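Local coordinates for PUM-HD domain-containing protein (Caenorhabditis elegans, PDB 7CGF) that binds single-stranded RNA through the Pumilio repeats of its PUM-HD domain and probably recognises the 3' untranslated regions of target mRNAs, at residues F40-V45 and D75-D80; S65-V70 and A100-A105; Y85-F90 and C120-K125. The protein carries 2 engineered substitutions. All blocks are in the same frame, centred on the assembly; numbering follows the deposited sequence.

The three contacts each pair segments offset by 35 residues, about one Pumilio repeat, and all lie at the same end of the RNA-binding domain. Contact 3 is buried; contact 2 is buried round Phe67, Val70 and Leu102 but, like the partly buried contact 1, has its salt bridge at the surface. No segment is shared, but helices 67-72 (contact 2), 74-78 (contact 1) and 83-89 (contact 3) follow one another. Leu77 packs on Val87, and Phe67 and Leu102 pack on Phe90. Contact 3 lines the RNA, where amides read bases and flat groups stack; contact 1 reaches it through Gln44; contact 2, about 13 Å away at nearest atoms, combines an aromatic edge with a salt bridge.

Contact 1. Residues F40-V45 and D75-D80. With nucleotides of chain B.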
loop_
_atom_site.group_PDB
_atom_site.type_symbol
_atom_site.label_atom_id
_atom_site.label_comp_id
_atom_site.label_asym_id
_atom_site.label_seq_id
_atom_site.Cartn_x
_atom_site.Cartn_y
_atom_site.Cartn_z
ATOM N N PHE A 40 29.209 -15.314 11.235
ATOM C CA PHE A 40 29.184 -15.040 9.805
ATOM C C PHE A 40 27.933 -14.253 9.418
ATOM O O PHE A 40 28.017 -13.262 8.684
ATOM C CB PHE A 40 29.247 -16.348 9.014
ATOM C CG PHE A 40 30.632 -16.706 8.533
ATOM C CD1 PHE A 40 31.530 -17.349 9.362
ATOM C CD2 PHE A 40 31.014 -16.409 7.236
ATOM C CE1 PHE A 40 32.803 -17.683 8.904
ATOM C CE2 PHE A 40 32.286 -16.740 6.771
ATOM C CZ PHE A 40 33.178 -17.370 7.613
ATOM N N ALA A 41 26.771 -14.677 9.921
ATOM C CA ALA A 41 25.506 -14.109 9.454
ATOM C C ALA A 41 25.320 -12.673 9.924
ATOM O O ALA A 41 24.627 -11.893 9.250
ATOM C CB ALA A 41 24.329 -14.972 9.909
ATOM N N LYS A 42 25.943 -12.294 11.048
ATOM C CA LYS A 42 25.854 -10.922 11.542
ATOM C C LYS A 42 26.933 -10.007 10.982
ATOM O O LYS A 42 26.986 -8.827 11.363
ATOM C CB LYS A 42 25.904 -10.901 13.077
ATOM C CG LYS A 42 24.755 -11.661 13.682
ATOM C CD LYS A 42 24.771 -11.659 15.208
ATOM C CE LYS A 42 24.530 -10.277 15.771
ATOM N NZ LYS A 42 24.582 -10.311 17.264
ATOM N N ASP A 43 27.790 -10.525 10.108
ATOM C CA ASP A 43 28.874 -9.778 9.489
ATOM C C ASP A 43 28.506 -9.436 8.052
ATOM O O ASP A 43 27.885 -10.247 7.360
ATOM C CB ASP A 43 30.157 -10.609 9.516
ATOM C CG ASP A 43 31.341 -9.867 8.965
ATOM O OD1 ASP A 43 31.943 -9.080 9.731
ATOM O OD2 ASP A 43 31.675 -10.082 7.779
ATOM N N GLN A 44 28.880 -8.230 7.615
ATOM C CA GLN A 44 28.519 -7.770 6.271
ATOM C C GLN A 44 29.104 -8.700 5.212
ATOM O O GLN A 44 28.402 -9.143 4.289
ATOM C CB GLN A 44 29.005 -6.327 6.091
ATOM C CG GLN A 44 29.000 -5.772 4.680
ATOM C CD GLN A 44 27.622 -5.436 4.237
ATOM O OE1 GLN A 44 27.234 -4.266 4.184
ATOM N NE2 GLN A 44 26.837 -6.468 3.942
ATOM N N VAL A 45 30.381 -9.045 5.366
ATOM C CA VAL A 45 31.046 -9.930 4.415
ATOM C C VAL A 45 30.547 -11.358 4.566
ATOM O O VAL A 45 30.277 -12.042 3.572
ATOM C CB VAL A 45 32.570 -9.861 4.598
ATOM C CG1 VAL A 45 33.240 -10.923 3.733
ATOM C CG2 VAL A 45 33.067 -8.481 4.268
ATOM N N ASP A 75 16.356 -16.128 16.902
ATOM C CA ASP A 75 15.969 -14.884 17.561
ATOM C C ASP A 75 17.050 -13.824 17.438
ATOM O O ASP A 75 16.731 -12.638 17.332
ATOM C CB ASP A 75 15.623 -15.106 19.039
ATOM C CG ASP A 75 15.337 -13.791 19.768
ATOM O OD1 ASP A 75 14.349 -13.110 19.425
ATOM O OD2 ASP A 75 16.110 -13.420 20.675
ATOM N N GLU A 76 18.326 -14.218 17.427
ATOM C CA GLU A 76 19.379 -13.227 17.273
ATOM C C GLU A 76 19.550 -12.758 15.829
ATOM O O GLU A 76 20.044 -11.646 15.604
ATOM C CB GLU A 76 20.700 -13.785 17.799
ATOM C CG GLU A 76 21.688 -12.703 18.156
ATOM C CD GLU A 76 22.908 -13.256 18.850
ATOM O OE1 GLU A 76 22.786 -14.323 19.497
ATOM O OE2 GLU A 76 23.983 -12.627 18.743
ATOM N N LEU A 77 19.135 -13.561 14.852
ATOM C CA LEU A 77 19.370 -13.211 13.463
ATOM C C LEU A 77 18.223 -12.435 12.844
ATOM O O LEU A 77 18.458 -11.660 11.906
ATOM C CB LEU A 77 19.609 -14.471 12.623
ATOM C CG LEU A 77 20.881 -15.264 12.960
ATOM C CD1 LEU A 77 20.906 -16.549 12.140
ATOM C CD2 LEU A 77 22.129 -14.433 12.704
ATOM N N VAL A 78 16.981 -12.633 13.304
ATOM C CA VAL A 78 15.862 -12.109 12.514
ATOM C C VAL A 78 15.830 -10.585 12.515
ATOM O O VAL A 78 15.441 -9.983 11.510
ATOM C CB VAL A 78 14.496 -12.673 12.958
ATOM C CG1 VAL A 78 14.373 -14.135 12.555
ATOM C CG2 VAL A 78 14.252 -12.465 14.456
ATOM N N ASP A 79 16.192 -9.937 13.626
ATOM C CA ASP A 79 16.259 -8.476 13.627
ATOM C C ASP A 79 17.691 -7.973 13.561
ATOM O O ASP A 79 18.019 -6.934 14.154
ATOM C CB ASP A 79 15.543 -7.867 14.836
ATOM C CG ASP A 79 15.132 -6.418 14.583
ATOM O OD1 ASP A 79 14.718 -6.141 13.443
ATOM O OD2 ASP A 79 15.240 -5.549 15.490
ATOM N N ASP A 80 18.566 -8.676 12.844
ATOM C CA ASP A 80 19.909 -8.177 12.602
ATOM C C ASP A 80 20.023 -7.611 11.192
ATOM O O ASP A 80 19.487 -8.179 10.232
ATOM C CB ASP A 80 20.953 -9.273 12.789
ATOM C CG ASP A 80 22.349 -8.749 12.590
ATOM O OD1 ASP A 80 22.845 -8.036 13.490
ATOM O OD2 ASP A 80 22.937 -9.015 11.533
ATOM P P A B 8 19.985 0.123 3.380
ATOM O OP1 A B 8 20.624 1.422 3.728
ATOM O OP2 A B 8 19.456 -0.218 2.024
ATOM O "O5'" A B 8 21.048 -1.010 3.685
ATOM C "C5'" A B 8 21.811 -1.001 4.880
ATOM C "C4'" A B 8 23.081 -1.784 4.690
ATOM O "O4'" A B 8 22.751 -3.175 4.395
ATOM C "C3'" A B 8 23.962 -1.304 3.535
ATOM O "O3'" A B 8 25.327 -1.497 3.899
ATOM C "C2'" A B 8 23.607 -2.284 2.424
ATOM O "O2'" A B 8 24.586 -2.406 1.408
ATOM C "C1'" A B 8 23.438 -3.571 3.228
ATOM N N9 A B 8 22.676 -4.633 2.560
ATOM C C8 A B 8 21.539 -4.496 1.818
ATOM N N7 A B 8 21.095 -5.634 1.324
ATOM C C5 A B 8 22.003 -6.586 1.804
ATOM C C6 A B 8 22.106 -7.975 1.655
ATOM N N6 A B 8 21.253 -8.740 0.965
ATOM N N1 A B 8 23.144 -8.594 2.263
ATOM C C2 A B 8 24.025 -7.875 2.966
ATOM N N3 A B 8 24.021 -6.569 3.175
ATOM C C4 A B 8 22.981 -5.973 2.566
HETATM O O HOH W 1 25.344 -7.256 13.023
#
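At the junction of two successive predicted Pumilio repeats, Ala41 and Lys42 meet Glu76, Leu77 and Asp80 near the ends of short helices. The apolar part is small: Ala41 CB rests on Leu77 CD2 at 3.6 Å, and the same methyl lies beside Lys42 CG. Lys42 then runs across the side chains of Glu76 and Asp80 at about a right angle to each. A bend at chi3 (67°) sets CE 3.6 Å from Asp80 OD1, and NZ gives its hydrogen bond to Glu76 OE2 at 2.8 Å, a salt bridge using the anti lone pair of that oxygen. Asp80 is engaged differently: its OD2 caps Phe82 N and Gly83 N in the turn that leads into helix 83-89, while its OD1 accepts a hydrogen bond from a water whose oxygen is 2.7 Å away. That water also donates to Lys42 O at 2.8 Å, bridging the two segments. Lys42 NZ stays 4.7 Å from Asp80 OD1, so any attraction there would be long-range. Asp43 fills the N-cap position of helix 44-56 with a weak bond to Val45 N and a further bond to Gly46 N, and beyond it Gln44 NE2 donates to N3 of A8 of chain B at 2.9 Å (163°). Helix 83-89 packs against both sides of the contact, Val86 on Ala41 and Val87 on Leu77, while Arg19 of helix 14-20 pairs with Asp43.

Contact 2. Residues S65-V70 and A100-A105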
loop_
_atom_site.group_PDB
_atom_site.type_symbol
_atom_site.label_atom_id
_atom_site.label_comp_id
_atom_site.label_asym_id
_atom_site.label_seq_id
_atom_site.Cartn_x
_atom_site.Cartn_y
_atom_site.Cartn_z
ATOM N N SER A 65 23.225 -27.856 5.947
ATOM C CA SER A 65 24.256 -27.967 6.983
ATOM C C SER A 65 24.288 -26.758 7.907
ATOM O O SER A 65 24.749 -26.873 9.051
ATOM C CB SER A 65 25.642 -28.162 6.356
ATOM O OG SER A 65 26.188 -26.952 5.817
ATOM N N ILE A 66 23.864 -25.583 7.433
ATOM C CA ILE A 66 23.801 -24.424 8.318
ATOM C C ILE A 66 22.416 -24.221 8.903
ATOM O O ILE A 66 22.239 -23.324 9.733
ATOM C CB ILE A 66 24.251 -23.116 7.631
ATOM C CG1 ILE A 66 23.361 -22.801 6.422
ATOM C CG2 ILE A 66 25.738 -23.145 7.278
ATOM C CD1 ILE A 66 23.498 -21.367 5.964
ATOM N N PHE A 67 21.437 -25.048 8.537
ATOM C CA PHE A 67 20.069 -24.749 8.952
ATOM C C PHE A 67 19.878 -24.938 10.450
ATOM O O PHE A 67 19.166 -24.156 11.081
ATOM C CB PHE A 67 19.063 -25.586 8.168
ATOM C CG PHE A 67 17.632 -25.256 8.501
ATOM C CD1 PHE A 67 17.068 -24.046 8.094
ATOM C CD2 PHE A 67 16.849 -26.146 9.220
ATOM C CE1 PHE A 67 15.759 -23.735 8.404
ATOM C CE2 PHE A 67 15.533 -25.836 9.529
ATOM C CZ PHE A 67 14.990 -24.628 9.120
ATOM N N ASP A 68 20.507 -25.955 11.052
ATOM C CA ASP A 68 20.358 -26.131 12.494
ATOM C C ASP A 68 20.854 -24.912 13.258
ATOM O O ASP A 68 20.269 -24.541 14.280
ATOM C CB ASP A 68 21.099 -27.382 12.974
ATOM C CG ASP A 68 20.288 -28.646 12.786
ATOM O OD1 ASP A 68 19.139 -28.558 12.309
ATOM O OD2 ASP A 68 20.802 -29.735 13.120
ATOM N N GLU A 69 21.945 -24.289 12.794
ATOM C CA GLU A 69 22.451 -23.106 13.481
ATOM C C GLU A 69 21.583 -21.876 13.204
ATOM O O GLU A 69 21.445 -21.021 14.088
ATOM C CB GLU A 69 23.910 -22.834 13.095
ATOM C CG GLU A 69 24.946 -23.795 13.715
ATOM C CD GLU A 69 25.222 -23.552 15.192
ATOM O OE1 GLU A 69 24.805 -22.505 15.737
ATOM O OE2 GLU A 69 25.880 -24.419 15.819
ATOM N N VAL A 70 20.997 -21.763 12.005
ATOM C CA VAL A 70 20.014 -20.697 11.768
ATOM C C VAL A 70 18.845 -20.831 12.737
ATOM O O VAL A 70 18.410 -19.853 13.361
ATOM C CB VAL A 70 19.528 -20.711 10.306
ATOM C CG1 VAL A 70 18.327 -19.773 10.132
ATOM C CG2 VAL A 70 20.650 -20.308 9.360
ATOM N N ALA A 100 8.378 -25.206 7.791
ATOM C CA ALA A 100 7.663 -25.453 9.038
ATOM C C ALA A 100 8.589 -25.340 10.245
ATOM O O ALA A 100 8.219 -24.737 11.259
ATOM C CB ALA A 100 6.980 -26.819 8.997
ATOM N N ARG A 101 9.802 -25.897 10.153
ATOM C CA ARG A 101 10.745 -25.793 11.259
ATOM C C ARG A 101 11.144 -24.347 11.510
ATOM O O ARG A 101 11.331 -23.942 12.663
ATOM C CB ARG A 101 11.994 -26.636 10.991
ATOM C CG ARG A 101 11.781 -28.132 11.140
ATOM C CD ARG A 101 13.069 -28.882 10.788
ATOM N NE ARG A 101 14.179 -28.488 11.654
ATOM C CZ ARG A 101 15.451 -28.814 11.433
ATOM N NH1 ARG A 101 16.401 -28.407 12.271
ATOM N NH2 ARG A 101 15.772 -29.533 10.362
ATOM N N LEU A 102 11.264 -23.551 10.444
ATOM C CA LEU A 102 11.678 -22.162 10.622
ATOM C C LEU A 102 10.549 -21.323 11.218
ATOM O O LEU A 102 10.796 -20.468 12.074
ATOM C CB LEU A 102 12.163 -21.587 9.285
ATOM C CG LEU A 102 12.818 -20.208 9.355
ATOM C CD1 LEU A 102 13.930 -20.200 10.380
ATOM C CD2 LEU A 102 13.312 -19.772 7.987
ATOM N N VAL A 103 9.303 -21.554 10.786
ATOM C CA VAL A 103 8.172 -20.902 11.448
ATOM C C VAL A 103 8.134 -21.274 12.928
ATOM O O VAL A 103 7.941 -20.410 13.790
ATOM C CB VAL A 103 6.848 -21.249 10.742
ATOM C CG1 VAL A 103 5.663 -20.737 11.582
ATOM C CG2 VAL A 103 6.798 -20.642 9.357
ATOM N N ASP A 104 8.361 -22.559 13.255
ATOM C CA ASP A 104 8.379 -22.961 14.665
ATOM C C ASP A 104 9.426 -22.190 15.454
ATOM O O ASP A 104 9.234 -21.917 16.649
ATOM C CB ASP A 104 8.672 -24.460 14.805
ATOM C CG ASP A 104 7.461 -25.340 14.553
ATOM O OD1 ASP A 104 6.310 -24.894 14.740
ATOM O OD2 ASP A 104 7.678 -26.517 14.182
ATOM N N ALA A 105 10.556 -21.869 14.821
ATOM C CA ALA A 105 11.655 -21.208 15.504
ATOM C C ALA A 105 11.366 -19.751 15.810
ATOM O O ALA A 105 11.980 -19.189 16.724
ATOM C CB ALA A 105 12.929 -21.295 14.664
#
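Phe67 and Arg101 meet in an edge-to-face arrangement: the ring and guanidinium planes stand 86° apart, and Phe67 CE2 lies over the centre of one guanidinium face. The ring therefore offers its rim rather than its face, and the closest pair, Phe67 CE2 and Arg101 CZ, is 3.5 Å apart. Phe67 CG is anti to the backbone N (chi1 -177°), which starts the ring on its course toward helix 99-106. Arg101 CB lies in the ring plane at the same rim, so the arginine bends round the edge of the phenylalanine, its chain turning at chi3. The guanidinium has a second partner in its own plane: Arg101 NH1 donates to Asp68 OD1 at 2.7 Å and 156°, a salt bridge with the acceptor met nearly along its C-O axis. With this approach, and with the carboxylate rotated well out of the guanidinium plane, one oxygen rather than a matched pair carries the bond. Deeper in, Phe67 CZ touches Leu102 CB at 4.2 Å, and Val70 CG1 reaches Leu102 CD1 at 4.4 Å. An alanine in place of Phe67 would probably leave this guanidinium face and Leu102 CB without the ring rim and His98 without its stacking partner, opening a gap between the two helices and leaving Arg101 freer to turn about its bond to Asp68. Helices 67-72 and 99-106 are further tied together by the neighbouring side chains: His98 stacks on the Phe67 ring, Phe90 meets it at a tilt, and helix 83-89 packs Val86 against Val70 and Val87 against Leu102.

Contact 3. Residues Y85-F90 and C120-K125; sequences YVVQKF and CRVLQK. With nucleotides of chain B.
The guanidinium of Arg121, whose CB touches Gln88 NE2 across the contact, is sandwiched between two bases of chain B. C5 of A6 stands 3.4 Å above the centre of one face and C5 of U7 lies 3.3 Å from the opposite one. Bends at chi2 and chi3 bring its CD and NE alongside A6. The ring of Tyr85 works in the same row: N6 of A8 of chain B lies 3.3 Å above one face, over its centre. Beneath this row, helices 85-89 and 120-125 run nearly parallel, 9.3 Å apart at 14°, with Val87 CG1 against Val122 CG1 and Gln88 CG against Val122 CA. Gln88 projects its amide to the RNA, where NE2 donates to U7 O4 at 2.9 Å in an almost straight bond (174°). Its OE1 accepts from Lys125 NZ at 3.1 Å and from a water that also donates to Arg121 O. Lys125 crosses Gln88 at about a right angle and is itself paired with Glu92. One helical turn after Cys120, Gln124 grips the Hoogsteen edge of A6, accepting from N6 at OE1 (2.8 Å) and donating from NE2 to N7 (3.0 Å); that NE2 also bonds Cys120 O. With donors on OE1 and an acceptor opposite NE2, the Gln88 amide is probably fixed against flipping, which is consistent with its reading U7 at O4, as in other Pumilio repeats, while Arg121 holds the base by stacking. Lys125 may polarise the amide slightly, an effect its salt bridge with Glu92 would moderate.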
loop_
_atom_site.group_PDB
_atom_site.type_symbol
_atom_site.label_atom_id
_atom_site.label_comp_id
_atom_site.label_asym_id
_atom_site.label_seq_id
_atom_site.Cartn_x
_atom_site.Cartn_y
_atom_site.Cartn_z
ATOM N N TYR A 85 18.786 -11.378 6.239
ATOM C CA TYR A 85 18.797 -11.930 4.881
ATOM C C TYR A 85 19.069 -13.423 4.887
ATOM O O TYR A 85 18.546 -14.153 4.033
ATOM C CB TYR A 85 19.850 -11.234 4.021
ATOM C CG TYR A 85 19.652 -9.762 3.921
ATOM C CD1 TYR A 85 18.669 -9.223 3.106
ATOM C CD2 TYR A 85 20.439 -8.900 4.676
ATOM C CE1 TYR A 85 18.492 -7.837 3.030
ATOM C CE2 TYR A 85 20.269 -7.555 4.613
ATOM C CZ TYR A 85 19.297 -7.021 3.806
ATOM O OH TYR A 85 19.162 -5.662 3.762
ATOM N N VAL A 86 19.931 -13.882 5.805
ATOM C CA VAL A 86 20.218 -15.313 5.919
ATOM C C VAL A 86 18.962 -16.078 6.302
ATOM O O VAL A 86 18.650 -17.122 5.714
ATOM C CB VAL A 86 21.355 -15.548 6.926
ATOM C CG1 VAL A 86 21.563 -17.056 7.200
ATOM C CG2 VAL A 86 22.632 -14.930 6.415
ATOM N N VAL A 87 18.203 -15.564 7.275
ATOM C CA VAL A 87 16.948 -16.209 7.637
ATOM C C VAL A 87 15.993 -16.230 6.450
ATOM O O VAL A 87 15.342 -17.249 6.178
ATOM C CB VAL A 87 16.308 -15.532 8.862
ATOM C CG1 VAL A 87 15.010 -16.285 9.245
ATOM C CG2 VAL A 87 17.314 -15.495 10.036
ATOM N N GLN A 88 15.906 -15.118 5.714
ATOM C CA GLN A 88 14.972 -15.055 4.596
ATOM C C GLN A 88 15.280 -16.096 3.528
ATOM O O GLN A 88 14.362 -16.547 2.833
ATOM C CB GLN A 88 14.994 -13.672 3.973
ATOM C CG GLN A 88 14.284 -12.664 4.801
ATOM C CD GLN A 88 14.184 -11.342 4.083
ATOM O OE1 GLN A 88 13.599 -11.249 3.000
ATOM N NE2 GLN A 88 14.785 -10.306 4.668
ATOM N N LYS A 89 16.553 -16.461 3.353
ATOM C CA LYS A 89 16.890 -17.454 2.340
ATOM C C LYS A 89 16.148 -18.763 2.563
ATOM O O LYS A 89 15.848 -19.476 1.596
ATOM C CB LYS A 89 18.398 -17.731 2.330
ATOM C CG LYS A 89 19.250 -16.647 1.679
ATOM C CD LYS A 89 18.826 -16.439 0.239
ATOM C CE LYS A 89 19.845 -15.629 -0.551
ATOM N NZ LYS A 89 19.332 -15.352 -1.942
ATOM N N PHE A 90 15.866 -19.115 3.811
ATOM C CA PHE A 90 15.209 -20.384 4.089
ATOM C C PHE A 90 13.686 -20.300 4.050
ATOM O O PHE A 90 13.016 -21.296 4.357
ATOM C CB PHE A 90 15.698 -20.939 5.421
ATOM C CG PHE A 90 17.091 -21.482 5.335
ATOM C CD1 PHE A 90 17.322 -22.701 4.718
ATOM C CD2 PHE A 90 18.160 -20.753 5.800
ATOM C CE1 PHE A 90 18.617 -23.205 4.611
ATOM C CE2 PHE A 90 19.452 -21.239 5.692
ATOM C CZ PHE A 90 19.682 -22.474 5.102
ATOM N N CYS A 120 10.590 -7.627 10.617
ATOM C CA CYS A 120 9.342 -7.580 9.863
ATOM C C CYS A 120 9.549 -7.954 8.395
ATOM O O CYS A 120 8.596 -8.382 7.735
ATOM C CB CYS A 120 8.688 -6.191 9.989
ATOM S SG CYS A 120 9.305 -4.944 8.860
ATOM N N ARG A 121 10.766 -7.796 7.868
ATOM C CA ARG A 121 11.050 -8.232 6.503
ATOM C C ARG A 121 11.098 -9.751 6.415
ATOM O O ARG A 121 10.715 -10.323 5.385
ATOM C CB ARG A 121 12.373 -7.637 6.010
ATOM C CG ARG A 121 12.546 -6.123 6.268
ATOM C CD ARG A 121 11.362 -5.304 5.729
ATOM N NE ARG A 121 11.334 -5.196 4.268
ATOM C CZ ARG A 121 11.875 -4.194 3.574
ATOM N NH1 ARG A 121 11.774 -4.174 2.254
ATOM N NH2 ARG A 121 12.503 -3.208 4.193
ATOM N N VAL A 122 11.588 -10.408 7.470
ATOM C CA VAL A 122 11.513 -11.869 7.546
ATOM C C VAL A 122 10.061 -12.330 7.529
ATOM O O VAL A 122 9.700 -13.280 6.821
ATOM C CB VAL A 122 12.238 -12.385 8.800
ATOM C CG1 VAL A 122 12.104 -13.915 8.885
ATOM C CG2 VAL A 122 13.718 -11.969 8.766
ATOM N N LEU A 123 9.204 -11.679 8.323
ATOM C CA LEU A 123 7.796 -12.077 8.351
ATOM C C LEU A 123 7.121 -11.846 7.008
ATOM O O LEU A 123 6.286 -12.658 6.576
ATOM C CB LEU A 123 7.040 -11.324 9.445
ATOM C CG LEU A 123 7.467 -11.535 10.889
ATOM C CD1 LEU A 123 6.457 -10.831 11.806
ATOM C CD2 LEU A 123 7.596 -13.036 11.207
ATOM N N GLN A 124 7.440 -10.733 6.338
ATOM C CA GLN A 124 6.833 -10.478 5.036
ATOM C C GLN A 124 7.291 -11.501 4.013
ATOM O O GLN A 124 6.490 -11.964 3.195
ATOM C CB GLN A 124 7.163 -9.068 4.554
ATOM C CG GLN A 124 6.424 -8.006 5.330
ATOM C CD GLN A 124 6.939 -6.625 4.991
ATOM O OE1 GLN A 124 6.640 -6.079 3.924
ATOM N NE2 GLN A 124 7.747 -6.063 5.887
ATOM N N LYS A 125 8.580 -11.858 4.039
ATOM C CA LYS A 125 9.074 -12.897 3.141
ATOM C C LYS A 125 8.341 -14.212 3.383
ATOM O O LYS A 125 7.915 -14.876 2.433
ATOM C CB LYS A 125 10.589 -13.071 3.327
ATOM C CG LYS A 125 11.234 -14.215 2.515
ATOM C CD LYS A 125 10.968 -14.083 1.027
ATOM C CE LYS A 125 11.463 -12.762 0.468
ATOM N NZ LYS A 125 12.941 -12.740 0.419
ATOM P P U B 7 13.908 2.085 4.348
ATOM O OP1 U B 7 14.846 3.230 4.560
ATOM O OP2 U B 7 13.318 1.821 3.013
ATOM O "O5'" U B 7 14.627 0.737 4.753
ATOM C "C5'" U B 7 15.665 0.224 3.951
ATOM C "C4'" U B 7 16.487 -0.727 4.755
ATOM O "O4'" U B 7 15.773 -1.964 4.932
ATOM C "C3'" U B 7 17.807 -1.141 4.131
ATOM O "O3'" U B 7 18.802 -0.168 4.418
ATOM C "C2'" U B 7 18.100 -2.506 4.775
ATOM O "O2'" U B 7 18.924 -2.332 5.924
ATOM C "C1'" U B 7 16.700 -2.991 5.212
ATOM N N1 U B 7 16.208 -4.257 4.605
ATOM C C2 U B 7 16.497 -5.418 5.281
ATOM O O2 U B 7 17.191 -5.409 6.279
ATOM N N3 U B 7 15.999 -6.580 4.732
ATOM C C4 U B 7 15.237 -6.663 3.588
ATOM O O4 U B 7 14.832 -7.762 3.196
ATOM C C5 U B 7 14.954 -5.412 2.959
ATOM C C6 U B 7 15.433 -4.273 3.472
ATOM P P A B 6 8.183 4.990 5.186
ATOM O OP1 A B 6 8.514 5.472 6.545
ATOM O OP2 A B 6 8.829 5.538 3.972
ATOM O "O5'" A B 6 8.442 3.416 5.163
ATOM C "C5'" A B 6 9.695 2.904 4.730
ATOM C "C4'" A B 6 10.378 2.098 5.809
ATOM O "O4'" A B 6 9.494 1.060 6.286
ATOM C "C3'" A B 6 11.626 1.365 5.352
ATOM O "O3'" A B 6 12.754 2.210 5.435
ATOM C "C2'" A B 6 11.707 0.157 6.286
ATOM O "O2'" A B 6 12.373 0.507 7.495
ATOM C "C1'" A B 6 10.229 -0.110 6.594
ATOM N N9 A B 6 9.646 -1.231 5.822
ATOM C C8 A B 6 9.104 -2.378 6.366
ATOM N N7 A B 6 8.639 -3.226 5.458
ATOM C C5 A B 6 8.901 -2.587 4.246
ATOM C C6 A B 6 8.662 -2.952 2.903
ATOM N N6 A B 6 8.062 -4.093 2.545
ATOM N N1 A B 6 9.047 -2.106 1.926
ATOM C C2 A B 6 9.642 -0.953 2.266
ATOM N N3 A B 6 9.923 -0.498 3.484
ATOM C C4 A B 6 9.516 -1.357 4.450
ATOM P P A B 8 19.985 0.123 3.380
ATOM O OP1 A B 8 20.624 1.422 3.728
ATOM O OP2 A B 8 19.456 -0.218 2.024
ATOM O "O5'" A B 8 21.048 -1.010 3.685
ATOM C "C5'" A B 8 21.811 -1.001 4.880
ATOM C "C4'" A B 8 23.081 -1.784 4.690
ATOM O "O4'" A B 8 22.751 -3.175 4.395
ATOM C "C3'" A B 8 23.962 -1.304 3.535
ATOM O "O3'" A B 8 25.327 -1.497 3.899
ATOM C "C2'" A B 8 23.607 -2.284 2.424
ATOM O "O2'" A B 8 24.586 -2.406 1.408
ATOM C "C1'" A B 8 23.438 -3.571 3.228
ATOM N N9 A B 8 22.676 -4.633 2.560
ATOM C C8 A B 8 21.539 -4.496 1.818
ATOM N N7 A B 8 21.095 -5.634 1.324
ATOM C C5 A B 8 22.003 -6.586 1.804
ATOM C C6 A B 8 22.106 -7.975 1.655
ATOM N N6 A B 8 21.253 -8.740 0.965
ATOM N N1 A B 8 23.144 -8.594 2.263
ATOM C C2 A B 8 24.025 -7.875 2.966
ATOM N N3 A B 8 24.021 -6.569 3.175
ATOM C C4 A B 8 22.981 -5.973 2.566
HETATM O O HOH W 2 11.038 -9.473 2.549
#